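Trichothecene 15-O-acetyltransferase TRI3 (Fusarium sporotrichioides, PDB 3FOT) transfers an acetyl group to the 15-hydroxyl of trichothecene intermediates during the biosynthesis of mycotoxins such as T-2 toxin. Local coordinates at residues K369-S374 against L386-R391; C94-D99 against N151-S156; Y54-L59 against S133-W138. All coordinates share one frame; numbering follows the deposited sequence. Where two conformers were deposited one is given.

Interaction 1 of 3, residues K369-S374 against L386-R391. Unlike the reference sequence in segment 369-374: Thr372 (reference Ala).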
# COMPACT_ATOMS: atom_id res chain seq x y z
N LYS A 369 -17.81 -5.02 26.24
CA LYS A 369 -19.23 -5.28 26.44
C LYS A 369 -20.02 -3.98 26.32
O LYS A 369 -21.12 -3.99 25.76
CB LYS A 369 -19.53 -5.95 27.80
CG LYS A 369 -21.00 -6.33 28.03
CD LYS A 369 -21.69 -6.98 26.80
CE LYS A 369 -23.13 -7.36 27.09
NZ LYS A 369 -23.98 -6.22 27.59
N SER A 370 -19.46 -2.88 26.82
CA SER A 370 -20.15 -1.58 26.84
C SER A 370 -20.35 -0.99 25.44
O SER A 370 -21.15 -0.08 25.29
CB SER A 370 -19.40 -0.55 27.70
OG SER A 370 -18.19 -0.15 27.04
N ILE A 371 -19.60 -1.49 24.45
CA ILE A 371 -19.75 -1.04 23.06
C ILE A 371 -20.33 -2.11 22.12
O ILE A 371 -20.37 -1.91 20.89
CB ILE A 371 -18.41 -0.44 22.48
CG1 ILE A 371 -17.31 -1.51 22.38
CG2 ILE A 371 -17.98 0.80 23.30
CD1 ILE A 371 -16.14 -1.09 21.49
N THR A 372 -20.75 -3.24 22.68
CA THR A 372 -21.37 -4.33 21.92
C THR A 372 -22.81 -3.97 21.58
O THR A 372 -23.70 -3.94 22.44
CB THR A 372 -21.27 -5.70 22.65
OG1 THR A 372 -19.88 -5.99 22.88
CG2 THR A 372 -21.89 -6.83 21.83
N VAL A 373 -23.04 -3.65 20.30
CA VAL A 373 -24.36 -3.25 19.82
C VAL A 373 -24.70 -4.04 18.57
O VAL A 373 -23.83 -4.36 17.76
CB VAL A 373 -24.46 -1.73 19.49
CG1 VAL A 373 -24.31 -0.90 20.74
CG2 VAL A 373 -23.42 -1.31 18.42
N SER A 374 -25.96 -4.37 18.40
CA SER A 374 -26.38 -5.03 17.18
C SER A 374 -26.85 -4.01 16.15
O SER A 374 -27.03 -2.83 16.46
CB SER A 374 -27.48 -6.03 17.47
OG SER A 374 -28.68 -5.34 17.54
N LEU A 386 -20.09 3.60 18.65
CA LEU A 386 -19.07 4.03 17.68
C LEU A 386 -18.25 5.19 18.20
O LEU A 386 -17.02 5.19 18.04
CB LEU A 386 -19.73 4.39 16.34
CG LEU A 386 -20.25 3.18 15.57
CD1 LEU A 386 -21.33 3.65 14.59
CD2 LEU A 386 -19.10 2.45 14.82
N GLU A 387 -18.90 6.18 18.81
CA GLU A 387 -18.20 7.33 19.39
C GLU A 387 -17.20 6.89 20.47
O GLU A 387 -16.06 7.35 20.49
CB GLU A 387 -19.19 8.36 19.96
CG GLU A 387 -19.93 9.14 18.88
CD GLU A 387 -20.69 10.33 19.41
OE1 GLU A 387 -21.61 10.79 18.71
OE2 GLU A 387 -20.36 10.83 20.50
N SER A 388 -17.63 5.98 21.35
CA SER A 388 -16.76 5.47 22.43
C SER A 388 -15.52 4.82 21.84
O SER A 388 -14.38 5.09 22.25
CB SER A 388 -17.54 4.42 23.25
OG SER A 388 -16.76 3.87 24.29
N ALA A 389 -15.75 3.93 20.87
CA ALA A 389 -14.66 3.23 20.22
C ALA A 389 -13.71 4.21 19.52
O ALA A 389 -12.49 4.10 19.69
CB ALA A 389 -15.19 2.22 19.26
N CYS A 390 -14.25 5.18 18.78
CA CYS A 390 -13.40 6.22 18.14
C CYS A 390 -12.53 6.97 19.14
O CYS A 390 -11.38 7.24 18.85
CB CYS A 390 -14.23 7.25 17.38
SG CYS A 390 -15.00 6.62 15.87
N ARG A 391 -13.08 7.32 20.30
CA ARG A 391 -12.30 8.04 21.31
C ARG A 391 -11.17 7.17 21.88
O ARG A 391 -10.07 7.67 22.08
CB ARG A 391 -13.21 8.58 22.42
CG ARG A 391 -14.26 9.57 21.92
CD ARG A 391 -14.97 10.34 23.06
NE ARG A 391 -16.05 11.19 22.55
CZ ARG A 391 -15.86 12.36 21.92
NH1 ARG A 391 -14.63 12.83 21.73
NH2 ARG A 391 -16.90 13.05 21.48
O HOH W 1 -17.45 2.42 26.57
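Rings and other flat groups play no part where Ile371 meets Ser388 and Ala389, so there are no faces or edges to stack; the contact is made by methyls against a helix flank. Ile371 divides the work between its two branches. Its CG2 methyl lies against the serine side chain, with Ile371 CG2 3.4 Å from Ser388 OG, and it also touches Ser388 CB. The longer branch ends at the next helix residue, where Ile371 CD1 stands 4.1 Å from Ala389 CB. With chi1 at 65°, CG1 sits between the backbone N and the carbonyl carbon, and this leaves CG2 beside the backbone N, turned to the serine.

A water joins the polar side. It donates to Ser370 OG at 2.7 Å and lies 2.8 Å from Ser388 OG, so the two hydroxyls are linked through it while the isoleucine packs directly. Ser370 OG also bonds to Asn367 O, and that second partner helps fix the hydroxyl. Within the loop, Thr372 N donates to Lys369 O, 3.2 Å away, closing a turn that presents Ile371. Ile371 also touches Leu319 of helix 306-321. The loop between strand 358-365 and helix 379-401 thus packs through Ile371 on the flank of that helix, a local loop-helix contact of the CoA-acyltransferase (BAHD superfamily) fold, away from the substrate-binding His414.

Interaction 2 of 3, residues C94-D99 against N151-S156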
# COMPACT_ATOMS: atom_id res chain seq x y z
N CYS A 94 15.18 -0.90 -8.77
CA CYS A 94 15.97 -1.62 -7.78
C CYS A 94 15.63 -3.12 -7.89
O CYS A 94 14.55 -3.49 -8.37
CB CYS A 94 15.71 -1.10 -6.36
SG CYS A 94 16.30 0.58 -6.06
N THR A 95 16.58 -3.96 -7.46
CA THR A 95 16.42 -5.40 -7.50
C THR A 95 16.72 -5.96 -6.11
O THR A 95 17.30 -5.28 -5.27
CB THR A 95 17.39 -6.01 -8.53
OG1 THR A 95 18.74 -5.59 -8.24
CG2 THR A 95 17.03 -5.56 -9.95
N VAL A 96 16.36 -7.22 -5.90
CA VAL A 96 16.51 -7.82 -4.60
C VAL A 96 17.39 -9.04 -4.68
O VAL A 96 17.34 -9.80 -5.66
CB VAL A 96 15.14 -8.22 -4.00
CG1 VAL A 96 14.43 -9.27 -4.83
CG2 VAL A 96 15.31 -8.73 -2.56
N SER A 97 18.18 -9.24 -3.63
CA SER A 97 18.94 -10.48 -3.44
C SER A 97 18.98 -10.82 -1.97
O SER A 97 18.61 -10.01 -1.11
CB SER A 97 20.38 -10.34 -3.96
OG SER A 97 21.12 -9.34 -3.30
N TRP A 98 19.46 -12.03 -1.68
CA TRP A 98 19.55 -12.44 -0.31
C TRP A 98 20.87 -13.14 -0.07
O TRP A 98 21.42 -13.79 -0.98
CB TRP A 98 18.44 -13.43 0.06
CG TRP A 98 17.08 -12.84 0.03
CD1 TRP A 98 16.42 -12.24 1.07
CD2 TRP A 98 16.20 -12.78 -1.10
NE1 TRP A 98 15.16 -11.83 0.66
CE2 TRP A 98 15.00 -12.13 -0.66
CE3 TRP A 98 16.29 -13.22 -2.43
CZ2 TRP A 98 13.91 -11.92 -1.51
CZ3 TRP A 98 15.19 -13.00 -3.29
CH2 TRP A 98 14.03 -12.34 -2.82
N ASP A 99 21.34 -13.04 1.16
CA ASP A 99 22.28 -14.05 1.66
C ASP A 99 21.59 -14.90 2.72
O ASP A 99 20.39 -15.17 2.62
CB ASP A 99 23.59 -13.42 2.15
CG ASP A 99 23.38 -12.33 3.17
OD1 ASP A 99 22.35 -12.31 3.89
OD2 ASP A 99 24.27 -11.48 3.26
N ASN A 151 8.98 -19.30 -8.29
CA ASN A 151 9.68 -18.89 -7.06
C ASN A 151 10.63 -17.71 -7.31
O ASN A 151 11.70 -17.60 -6.72
CB ASN A 151 10.42 -20.09 -6.46
CG ASN A 151 10.42 -20.09 -4.93
OD1 ASN A 151 11.46 -20.30 -4.30
ND2 ASN A 151 9.25 -19.87 -4.33
N THR A 152 10.21 -16.81 -8.19
CA THR A 152 11.04 -15.68 -8.60
C THR A 152 10.39 -14.39 -8.06
O THR A 152 9.19 -14.21 -8.27
CB THR A 152 11.08 -15.57 -10.13
OG1 THR A 152 11.60 -16.80 -10.69
CG2 THR A 152 11.97 -14.41 -10.59
N PRO A 153 11.17 -13.49 -7.41
CA PRO A 153 10.64 -12.19 -6.91
C PRO A 153 10.14 -11.30 -8.02
O PRO A 153 10.71 -11.27 -9.10
CB PRO A 153 11.84 -11.51 -6.23
CG PRO A 153 13.00 -12.39 -6.46
CD PRO A 153 12.59 -13.67 -7.10
N SER A 154 9.07 -10.57 -7.74
CA SER A 154 8.53 -9.62 -8.71
C SER A 154 9.46 -8.44 -8.98
O SER A 154 10.25 -8.01 -8.13
CB SER A 154 7.17 -9.13 -8.24
OG SER A 154 6.32 -10.27 -8.11
N LYS A 155 9.33 -7.90 -10.19
CA LYS A 155 10.00 -6.65 -10.52
C LYS A 155 9.54 -5.51 -9.60
O LYS A 155 8.44 -5.52 -9.05
CB LYS A 155 9.67 -6.27 -11.95
CG LYS A 155 10.33 -7.15 -13.01
CD LYS A 155 10.04 -6.51 -14.36
CE LYS A 155 10.48 -7.45 -15.48
NZ LYS A 155 10.23 -6.79 -16.78
N SER A 156 10.37 -4.48 -9.45
CA SER A 156 9.95 -3.35 -8.64
C SER A 156 8.63 -2.75 -9.14
O SER A 156 7.74 -2.41 -8.34
CB SER A 156 11.02 -2.26 -8.58
OG SER A 156 10.53 -1.13 -7.88
O HOH W 2 13.15 -4.81 -10.21
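Pro153 meets both Val96 and Trp98, and its ring can be followed atom by atom. Its CB rests against the valine, with Pro153 CB 3.7 Å from Val96 CG1, and also comes near the outer rim of the indole. One bond further on, Pro153 CG is held between the same two residues: it lies 3.8 Å from Trp98 CH2 and equally far from Val96 CG1. This CG atom is the tip of the ring, and it arrives at the edge of the indole, close to the ring plane, at the CH2 and CZ3 end of the benzene half. The proline meets the rim of the indole and not its face.

Val96 serves both neighbours. Its chi1 of 63° points CG1 to the proline, while CG2, anti to the backbone N, lies over a face of Trp98, 3.6 Å above the indole plane and offset toward its rim. On the pyrrole half, Trp98 NE1 donates to Gly41 O.

Further along, the two segments are also bridged by a water. Ser156 CB approaches Cys94 O at 3.7 Å, and one water donates to Cys94 O (2.7 Å) while accepting from Ser156 N (2.9 Å). Ser156 OG is occupied with Glu91 O. Strand 95-97, an outermost strand of its sheet, pairs with strand 105-109; the loop runs roughly antiparallel to it, at 154°, without direct backbone pairing. The chemistry is therefore of two kinds: the proline's CB and CG make purely van der Waals contacts, with the valine methyl and the indole rim, and a water bridge satisfies a carbonyl and an amide too far apart to bond directly.

Interaction 3 of 3, residues Y54-L59 against S133-W138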
# COMPACT_ATOMS: atom_id res chain seq x y z
N TYR A 54 -0.52 -4.17 -5.80
CA TYR A 54 -1.12 -3.90 -7.10
C TYR A 54 -2.00 -2.67 -6.98
O TYR A 54 -2.71 -2.50 -5.98
CB TYR A 54 -2.02 -5.04 -7.54
CG TYR A 54 -1.34 -6.35 -7.85
CD1 TYR A 54 -1.12 -6.72 -9.17
CD2 TYR A 54 -0.98 -7.23 -6.83
CE1 TYR A 54 -0.54 -7.94 -9.49
CE2 TYR A 54 -0.39 -8.47 -7.13
CZ TYR A 54 -0.18 -8.80 -8.47
OH TYR A 54 0.35 -10.00 -8.85
N ILE A 55 -1.93 -1.81 -7.99
CA ILE A 55 -2.84 -0.65 -8.08
C ILE A 55 -3.62 -0.78 -9.39
O ILE A 55 -3.03 -0.84 -10.46
CB ILE A 55 -2.06 0.69 -7.99
CG1 ILE A 55 -1.30 0.77 -6.65
CG2 ILE A 55 -3.04 1.92 -8.10
CD1 ILE A 55 -0.14 1.81 -6.65
N ALA A 56 -4.95 -0.86 -9.30
CA ALA A 56 -5.79 -1.01 -10.47
C ALA A 56 -6.43 0.34 -10.75
O ALA A 56 -7.14 0.89 -9.88
CB ALA A 56 -6.88 -2.10 -10.24
N THR A 57 -6.12 0.91 -11.91
CA THR A 57 -6.69 2.21 -12.27
C THR A 57 -7.61 1.97 -13.47
O THR A 57 -7.24 1.26 -14.40
CB THR A 57 -5.63 3.32 -12.53
OG1 THR A 57 -4.80 2.97 -13.65
CG2 THR A 57 -4.74 3.58 -11.28
N SER A 58 -8.81 2.52 -13.45
CA SER A 58 -9.68 2.45 -14.61
C SER A 58 -9.73 3.85 -15.18
O SER A 58 -10.07 4.79 -14.47
CB SER A 58 -11.09 2.02 -14.21
OG SER A 58 -11.84 1.70 -15.35
N LEU A 59 -9.41 3.98 -16.46
CA LEU A 59 -9.33 5.28 -17.11
C LEU A 59 -10.38 5.32 -18.22
O LEU A 59 -10.81 4.27 -18.73
CB LEU A 59 -7.94 5.51 -17.70
CG LEU A 59 -6.67 5.24 -16.87
CD1 LEU A 59 -5.45 5.57 -17.72
CD2 LEU A 59 -6.64 6.05 -15.60
N SER A 133 -11.02 -6.64 -16.69
CA SER A 133 -10.64 -5.49 -15.88
C SER A 133 -9.23 -5.67 -15.31
O SER A 133 -8.67 -6.76 -15.35
CB SER A 133 -11.62 -5.32 -14.71
OG SER A 133 -11.42 -6.33 -13.74
N ALA A 134 -8.67 -4.59 -14.75
CA ALA A 134 -7.38 -4.68 -14.06
C ALA A 134 -7.42 -5.72 -12.92
O ALA A 134 -6.48 -6.50 -12.75
CB ALA A 134 -6.93 -3.29 -13.56
N LEU A 135 -8.49 -5.71 -12.12
CA LEU A 135 -8.60 -6.69 -11.03
C LEU A 135 -8.82 -8.12 -11.52
O LEU A 135 -8.41 -9.05 -10.85
CB LEU A 135 -9.65 -6.30 -9.98
CG LEU A 135 -9.21 -5.07 -9.15
CD1 LEU A 135 -10.30 -4.64 -8.18
CD2 LEU A 135 -7.89 -5.26 -8.41
N ASP A 136 -9.47 -8.28 -12.67
CA ASP A 136 -9.59 -9.61 -13.31
C ASP A 136 -8.21 -10.15 -13.61
O ASP A 136 -7.90 -11.31 -13.36
CB ASP A 136 -10.36 -9.54 -14.64
CG ASP A 136 -11.85 -9.35 -14.47
OD1 ASP A 136 -12.39 -9.58 -13.37
OD2 ASP A 136 -12.50 -8.95 -15.46
N LEU A 137 -7.35 -9.28 -14.13
CA LEU A 137 -5.98 -9.66 -14.44
C LEU A 137 -5.16 -9.97 -13.18
O LEU A 137 -4.36 -10.92 -13.17
CB LEU A 137 -5.31 -8.55 -15.25
CG LEU A 137 -3.87 -8.81 -15.66
CD1 LEU A 137 -3.75 -10.11 -16.47
CD2 LEU A 137 -3.34 -7.57 -16.43
N TRP A 138 -5.38 -9.22 -12.12
CA TRP A 138 -4.73 -9.55 -10.84
C TRP A 138 -5.06 -11.01 -10.48
O TRP A 138 -4.17 -11.81 -10.15
CB TRP A 138 -5.23 -8.58 -9.76
CG TRP A 138 -4.80 -8.97 -8.36
CD1 TRP A 138 -3.54 -9.11 -7.92
CD2 TRP A 138 -5.66 -9.28 -7.27
NE1 TRP A 138 -3.54 -9.50 -6.59
CE2 TRP A 138 -4.84 -9.61 -6.17
CE3 TRP A 138 -7.05 -9.30 -7.10
CZ2 TRP A 138 -5.35 -9.94 -4.92
CZ3 TRP A 138 -7.57 -9.64 -5.85
CH2 TRP A 138 -6.72 -9.95 -4.77
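The aromatic contact is between Tyr54 and Trp138, a T-shaped (edge-to-face) pair. The pyrrole edge of the tryptophan is directed at the face of the tyrosine: Trp138 CD1 stands 3.2 Å above the Tyr54 ring plane, over its centre. The five-membered ring of Trp138 and the Tyr54 ring have centroids 4.2 Å apart and planes at 65°. Trp138 gains this position with CG anti to its backbone N (chi1 171°), which carries the indole from the helix across to the strand. His183 stacks with the same tyrosine. Both polar ends are engaged elsewhere: Trp138 NE1 bonds to Asn470 OD1, and Tyr54 OH to Glu142 and Arg145, further along the same helix as Trp138.

Aliphatic packing follows toward the start of the helix. Ala56 CB is 3.5 Å from Ala134 CB, and the two small side chains let the backbones come close, while Leu135 CD2 reaches over to within 3.8 Å of Ala56 CB.

Hydrogen bonding belongs to the helix end itself. Ser133 is the N-cap: its OG accepts from Asp136 N at 3.0 Å, and Ser133 N donates in return to Asp136 OD2, nearly straight at 167° but from above the carboxylate plane. This reciprocal pair is a capping box.

The segment axes pass 8.6 Å apart, running roughly antiparallel. Helix 134-147 packs on the mixed sheet holding strand 53-61, while Leu135 and Trp138 also touch strand 277-283 of another sheet, all within the CoA-acyltransferase fold of the BAHD superfamily.

How the interactions relate
Along the chain, interactions 2 and 3 interleave: 54-59, 94-99, 133-138 and 151-156 come in turn, before interaction 1 opens at 369. Helix 134-147 joins that pair, since it begins in interaction 3 and leads into the loop of interaction 2. Their centres are 23 Å apart and their nearest atoms about 6 Å. Interaction 3 lies on the six-stranded mixed sheet; interaction 2 packs the loop leading into strand 158-163 of that sheet against the edge of the small antiparallel sheet. Interaction 1 is remote, its centre 36 Å from that of interaction 3 and 44 Å from that of interaction 2, a local loop-to-helix contact at helix 379-401, across the chain's centre from interaction 2.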